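Structural polyprotein, VP2 (Israeli acute paralysis virus, PDB 5CDD) probably serves, as the VP2 portion of a longer polyprotein, as a structural subunit of the viral capsid, with the picornavirus-type beta-sandwich fold of these coat proteins. Local coordinates at residues L32-Q43 with L109-T117. Residues are numbered along the deposited sequence; the frame is centred on the assembly and turned at random.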
ATOM      1  N   LEU C  32      26.594 -40.616  48.167  1.00 50.81           N
ATOM      2  CA  LEU C  32      26.382 -39.189  47.996  1.00 46.47           C
ATOM      3  C   LEU C  32      25.745 -38.560  49.226  1.00 45.10           C
ATOM      4  O   LEU C  32      24.772 -39.084  49.770  1.00 43.87           O
ATOM      5  CB  LEU C  32      25.495 -38.934  46.777  1.00 43.72           C
ATOM      6  CG  LEU C  32      26.100 -39.291  45.420  1.00 41.19           C
ATOM      7  CD1 LEU C  32      25.050 -39.149  44.339  1.00 39.71           C
ATOM      8  CD2 LEU C  32      27.288 -38.388  45.139  1.00 39.46           C
ATOM      9  N   SER C  33      26.306 -37.435  49.661  1.00 44.23           N
ATOM     10  CA  SER C  33      25.791 -36.717  50.821  1.00 44.01           C
ATOM     11  C   SER C  33      24.580 -35.894  50.403  1.00 44.38           C
ATOM     12  O   SER C  33      24.588 -35.250  49.352  1.00 45.45           O
ATOM     13  CB  SER C  33      26.862 -35.788  51.392  1.00 43.65           C
ATOM     14  OG  SER C  33      28.012 -36.513  51.786  1.00 47.42           O
ATOM     15  N   ARG C  34      23.545 -35.911  51.233  1.00 43.40           N
ATOM     16  CA  ARG C  34      22.325 -35.176  50.943  1.00 42.99           C
ATOM     17  C   ARG C  34      22.600 -33.683  50.742  1.00 41.98           C
ATOM     18  O   ARG C  34      21.943 -33.031  49.930  1.00 42.67           O
ATOM     19  CB  ARG C  34      21.317 -35.382  52.076  1.00 44.32           C
ATOM     20  CG  ARG C  34      19.911 -34.914  51.754  1.00 48.86           C
ATOM     21  CD  ARG C  34      18.945 -35.228  52.886  1.00 52.94           C
ATOM     22  NE  ARG C  34      17.584 -34.797  52.572  1.00 58.01           N
ATOM     23  CZ  ARG C  34      16.546 -34.933  53.393  1.00 59.98           C
ATOM     24  NH1 ARG C  34      16.710 -35.491  54.586  1.00 60.95           N
ATOM     25  NH2 ARG C  34      15.343 -34.511  53.020  1.00 60.48           N
ATOM     26  N   TYR C  35      23.581 -33.155  51.470  1.00 40.16           N
ATOM     27  CA  TYR C  35      23.938 -31.739  51.382  1.00 37.71           C
ATOM     28  C   TYR C  35      25.451 -31.530  51.349  1.00 36.90           C
ATOM     29  O   TYR C  35      26.225 -32.473  51.506  1.00 37.34           O
ATOM     30  CB  TYR C  35      23.375 -30.977  52.587  1.00 36.51           C
ATOM     31  CG  TYR C  35      21.867 -30.951  52.684  1.00 36.30           C
ATOM     32  CD1 TYR C  35      21.115 -30.042  51.941  1.00 35.99           C
ATOM     33  CD2 TYR C  35      21.189 -31.834  53.523  1.00 36.51           C
ATOM     34  CE1 TYR C  35      19.723 -30.013  52.033  1.00 35.67           C
ATOM     35  CE2 TYR C  35      19.798 -31.815  53.621  1.00 36.32           C
ATOM     36  CZ  TYR C  35      19.073 -30.902  52.874  1.00 36.36           C
ATOM     37  OH  TYR C  35      17.700 -30.881  52.969  1.00 38.31           O
ATOM     38  N   VAL C  36      25.855 -30.279  51.142  1.00 36.10           N
ATOM     39  CA  VAL C  36      27.264 -29.884  51.121  1.00 35.44           C
ATOM     40  C   VAL C  36      27.319 -28.458  51.660  1.00 36.97           C
ATOM     41  O   VAL C  36      27.248 -27.493  50.901  1.00 38.05           O
ATOM     42  CB  VAL C  36      27.860 -29.909  49.694  1.00 33.26           C
ATOM     43  CG1 VAL C  36      29.298 -29.410  49.722  1.00 30.17           C
ATOM     44  CG2 VAL C  36      27.818 -31.318  49.135  1.00 31.55           C
ATOM     45  N   LEU C  37      27.436 -28.338  52.980  1.00 37.69           N
ATOM     46  CA  LEU C  37      27.469 -27.041  53.644  1.00 38.08           C
ATOM     47  C   LEU C  37      28.791 -26.290  53.533  1.00 39.29           C
ATOM     48  O   LEU C  37      28.824 -25.067  53.662  1.00 40.60           O
ATOM     49  CB  LEU C  37      27.085 -27.210  55.116  1.00 37.87           C
ATOM     50  CG  LEU C  37      25.592 -27.382  55.425  1.00 37.58           C
ATOM     51  CD1 LEU C  37      24.970 -28.439  54.533  1.00 37.63           C
ATOM     52  CD2 LEU C  37      25.429 -27.753  56.887  1.00 37.79           C
ATOM     53  N   ASP C  38      29.880 -27.012  53.300  1.00 40.56           N
ATOM     54  CA  ASP C  38      31.185 -26.376  53.163  1.00 42.47           C
ATOM     55  C   ASP C  38      32.085 -27.199  52.254  1.00 42.41           C
ATOM     56  O   ASP C  38      31.812 -28.370  51.993  1.00 41.97           O
ATOM     57  CB  ASP C  38      31.834 -26.183  54.538  1.00 44.71           C
ATOM     58  CG  ASP C  38      31.954 -27.475  55.315  1.00 48.41           C
ATOM     59  OD1 ASP C  38      32.767 -28.336  54.918  1.00 51.22           O
ATOM     60  OD2 ASP C  38      31.228 -27.629  56.323  1.00 49.66           O
ATOM     61  N   GLN C  39      33.157 -26.582  51.769  1.00 42.78           N
ATOM     62  CA  GLN C  39      34.078 -27.255  50.863  1.00 44.23           C
ATOM     63  C   GLN C  39      34.894 -28.355  51.532  1.00 45.93           C
ATOM     64  O   GLN C  39      35.449 -29.221  50.855  1.00 46.99           O
ATOM     65  CB  GLN C  39      35.012 -26.231  50.219  1.00 43.15           C
ATOM     66  CG  GLN C  39      34.286 -25.020  49.662  1.00 42.45           C
ATOM     67  CD  GLN C  39      35.207 -24.080  48.918  1.00 42.66           C
ATOM     68  OE1 GLN C  39      34.891 -22.905  48.730  1.00 42.75           O
ATOM     69  NE2 GLN C  39      36.351 -24.594  48.479  1.00 42.10           N
ATOM     70  N   GLN C  40      34.970 -28.323  52.857  1.00 47.34           N
ATOM     71  CA  GLN C  40      35.714 -29.343  53.585  1.00 48.42           C
ATOM     72  C   GLN C  40      34.928 -30.646  53.546  1.00 48.21           C
ATOM     73  O   GLN C  40      35.464 -31.717  53.826  1.00 49.71           O
ATOM     74  CB  GLN C  40      35.934 -28.911  55.033  1.00 49.59           C
ATOM     75  CG  GLN C  40      36.718 -27.621  55.175  1.00 53.13           C
ATOM     76  CD  GLN C  40      36.904 -27.211  56.622  1.00 56.11           C
ATOM     77  OE1 GLN C  40      35.933 -27.049  57.366  1.00 57.15           O
ATOM     78  NE2 GLN C  40      38.157 -27.041  57.031  1.00 56.91           N
ATOM     79  N   ASN C  41      33.652 -30.545  53.193  1.00 46.99           N
ATOM     80  CA  ASN C  41      32.784 -31.710  53.108  1.00 46.70           C
ATOM     81  C   ASN C  41      32.278 -31.917  51.690  1.00 45.77           C
ATOM     82  O   ASN C  41      31.081 -32.095  51.464  1.00 44.95           O
ATOM     83  CB  ASN C  41      31.600 -31.554  54.062  1.00 47.94           C
ATOM     84  CG  ASN C  41      32.013 -31.662  55.511  1.00 49.40           C
ATOM     85  OD1 ASN C  41      32.446 -32.720  55.965  1.00 50.86           O
ATOM     86  ND2 ASN C  41      31.887 -30.564  56.248  1.00 50.50           N
ATOM     87  N   SER C  42      33.202 -31.896  50.736  1.00 44.96           N
ATOM     88  CA  SER C  42      32.861 -32.091  49.336  1.00 44.09           C
ATOM     89  C   SER C  42      32.253 -33.472  49.150  1.00 43.71           C
ATOM     90  O   SER C  42      32.215 -34.279  50.078  1.00 44.03           O
ATOM     91  CB  SER C  42      34.109 -31.966  48.464  1.00 44.13           C
ATOM     92  OG  SER C  42      34.743 -30.718  48.667  1.00 47.74           O
ATOM     93  N   GLN C  43      31.782 -33.736  47.939  1.00 43.16           N
ATOM     94  CA  GLN C  43      31.176 -35.015  47.608  1.00 42.31           C
ATOM     95  C   GLN C  43      32.290 -36.037  47.379  1.00 42.73           C
ATOM     96  O   GLN C  43      33.268 -35.752  46.688  1.00 41.90           O
ATOM     97  CB  GLN C  43      30.333 -34.856  46.342  1.00 42.07           C
ATOM     98  CG  GLN C  43      29.092 -35.727  46.277  1.00 43.42           C
ATOM     99  CD  GLN C  43      28.089 -35.405  47.370  1.00 43.15           C
ATOM    100  OE1 GLN C  43      28.273 -35.783  48.524  1.00 45.63           O
ATOM    101  NE2 GLN C  43      27.025 -34.699  47.011  1.00 42.33           N
ATOM    102  N   LEU C 109      31.121 -31.625  42.665  1.00 33.09           N
ATOM    103  CA  LEU C 109      31.480 -32.081  44.005  1.00 32.35           C
ATOM    104  C   LEU C 109      31.062 -31.088  45.090  1.00 32.58           C
ATOM    105  O   LEU C 109      31.143 -31.390  46.280  1.00 32.85           O
ATOM    106  CB  LEU C 109      32.990 -32.322  44.084  1.00 29.85           C
ATOM    107  CG  LEU C 109      33.567 -33.315  43.072  1.00 28.67           C
ATOM    108  CD1 LEU C 109      35.079 -33.345  43.186  1.00 26.72           C
ATOM    109  CD2 LEU C 109      32.984 -34.697  43.317  1.00 27.97           C
ATOM    110  N   GLN C 110      30.609 -29.910  44.676  1.00 33.44           N
ATOM    111  CA  GLN C 110      30.198 -28.875  45.616  1.00 33.65           C
ATOM    112  C   GLN C 110      28.691 -28.673  45.656  1.00 33.64           C
ATOM    113  O   GLN C 110      28.219 -27.596  46.020  1.00 34.07           O
ATOM    114  CB  GLN C 110      30.867 -27.549  45.255  1.00 35.40           C
ATOM    115  CG  GLN C 110      32.381 -27.587  45.270  1.00 38.29           C
ATOM    116  CD  GLN C 110      32.935 -27.899  46.641  1.00 39.52           C
ATOM    117  OE1 GLN C 110      32.664 -27.186  47.608  1.00 42.48           O
ATOM    118  NE2 GLN C 110      33.716 -28.966  46.733  1.00 39.71           N
ATOM    119  N   THR C 111      27.934 -29.699  45.284  1.00 33.80           N
ATOM    120  CA  THR C 111      26.479 -29.589  45.283  1.00 34.00           C
ATOM    121  C   THR C 111      25.797 -30.756  45.994  1.00 33.74           C
ATOM    122  O   THR C 111      26.436 -31.751  46.338  1.00 32.62           O
ATOM    123  CB  THR C 111      25.932 -29.479  43.837  1.00 34.71           C
ATOM    124  OG1 THR C 111      24.510 -29.301  43.874  1.00 36.16           O
ATOM    125  CG2 THR C 111      26.264 -30.732  43.041  1.00 34.59           C
ATOM    126  N   SER C 112      24.492 -30.619  46.211  1.00 33.24           N
ATOM    127  CA  SER C 112      23.702 -31.640  46.886  1.00 32.89           C
ATOM    128  C   SER C 112      23.659 -32.945  46.106  1.00 33.46           C
ATOM    129  O   SER C 112      24.127 -33.021  44.970  1.00 33.62           O
ATOM    130  CB  SER C 112      22.273 -31.140  47.092  1.00 33.41           C
ATOM    131  OG  SER C 112      21.650 -30.869  45.848  1.00 33.08           O
ATOM    132  N   ARG C 113      23.096 -33.973  46.731  1.00 33.85           N
ATOM    133  CA  ARG C 113      22.971 -35.275  46.092  1.00 34.00           C
ATOM    134  C   ARG C 113      21.997 -35.123  44.934  1.00 35.28           C
ATOM    135  O   ARG C 113      22.126 -35.784  43.905  1.00 36.13           O
ATOM    136  CB  ARG C 113      22.437 -36.301  47.091  1.00 33.28           C
ATOM    137  CG  ARG C 113      22.170 -37.677  46.504  1.00 31.62           C
ATOM    138  CD  ARG C 113      21.672 -38.617  47.583  1.00 30.85           C
ATOM    139  NE  ARG C 113      20.476 -38.090  48.233  1.00 32.59           N
ATOM    140  CZ  ARG C 113      19.986 -38.548  49.380  1.00 33.40           C
ATOM    141  NH1 ARG C 113      20.592 -39.546  50.009  1.00 32.80           N
ATOM    142  NH2 ARG C 113      18.889 -38.008  49.897  1.00 33.56           N
ATOM    143  N   ALA C 114      21.019 -34.239  45.116  1.00 36.11           N
ATOM    144  CA  ALA C 114      20.020 -33.977  44.091  1.00 35.60           C
ATOM    145  C   ALA C 114      20.701 -33.298  42.908  1.00 36.67           C
ATOM    146  O   ALA C 114      20.358 -33.546  41.751  1.00 38.17           O
ATOM    147  CB  ALA C 114      18.924 -33.085  44.650  1.00 34.15           C
ATOM    148  N   GLY C 115      21.672 -32.441  43.206  1.00 36.14           N
ATOM    149  CA  GLY C 115      22.390 -31.746  42.156  1.00 35.55           C
ATOM    150  C   GLY C 115      23.297 -32.683  41.381  1.00 35.74           C
ATOM    151  O   GLY C 115      23.239 -32.743  40.154  1.00 36.51           O
ATOM    152  N   VAL C 116      24.135 -33.419  42.104  1.00 35.48           N
ATOM    153  CA  VAL C 116      25.064 -34.364  41.491  1.00 34.86           C
ATOM    154  C   VAL C 116      24.328 -35.341  40.583  1.00 35.04           C
ATOM    155  O   VAL C 116      24.777 -35.640  39.477  1.00 34.39           O
ATOM    156  CB  VAL C 116      25.816 -35.176  42.565  1.00 34.35           C
ATOM    157  CG1 VAL C 116      26.720 -36.201  41.906  1.00 32.48           C
ATOM    158  CG2 VAL C 116      26.624 -34.243  43.448  1.00 34.46           C
ATOM    159  N   THR C 117      23.192 -35.831  41.062  1.00 35.96           N
ATOM    160  CA  THR C 117      22.387 -36.779  40.310  1.00 36.09           C
ATOM    161  C   THR C 117      21.679 -36.100  39.134  1.00 35.93           C
ATOM    162  O   THR C 117      20.997 -36.754  38.342  1.00 36.21           O
ATOM    163  CB  THR C 117      21.345 -37.441  41.231  1.00 36.33           C
ATOM    164  OG1 THR C 117      20.670 -38.482  40.520  1.00 41.97           O
ATOM    165  CG2 THR C 117      20.327 -36.420  41.700  1.00 36.22           C
TER
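Gln43 and Leu109 join the backbones of two loops through Gln43 N and Leu109 O (2.9 Å). The side chain of Gln43 then shows how one amide can tie a loop together. Its CB lies against Leu109 O and CA, and Leu109 CD2 comes in at 4.0 Å from that CB. A bend at chi2 (63°) turns the chain back toward Ser33, and CG passes Val116 CG2. At the tip, OE1 accepts from Ser33 N (2.8 Å), the donor standing well above the carbonyl plane, and NE2 makes a weak bond to Ser33 O. The amide is buried, held by these two bonds, with Val116 CG2 of helix 113-116 beside NE2. Nearby, Leu32 CD2 and Val116 CG1 meet tip to tip at 3.9 Å. Farther along, Ser42 OG takes a bond from Gln110 NE2 (2.8 Å), nearly in the plane of that amide, and donates to Gln39 O. At the far end Arg113 runs its CG against Leu32 CB (3.6 Å); Arg34 CB sits over one face of its guanidinium, near the rim, and the two like charges lie close without touching. Arg113 NH2 makes a weak hydrogen bond to Lys66 O of a neighbouring chain. Ser112 caps helix 113-116 by accepting from Gly115 N. The loop between strands 13-18 and 47-51 is thus folded back by its own bonds, Gln43 to Ser33 and Ser42 to Gln39, while two hydrogen bonds cross to 109-117 and Leu32, Leu109 and Val116 pack the pair against Phe160 of strand 155-161.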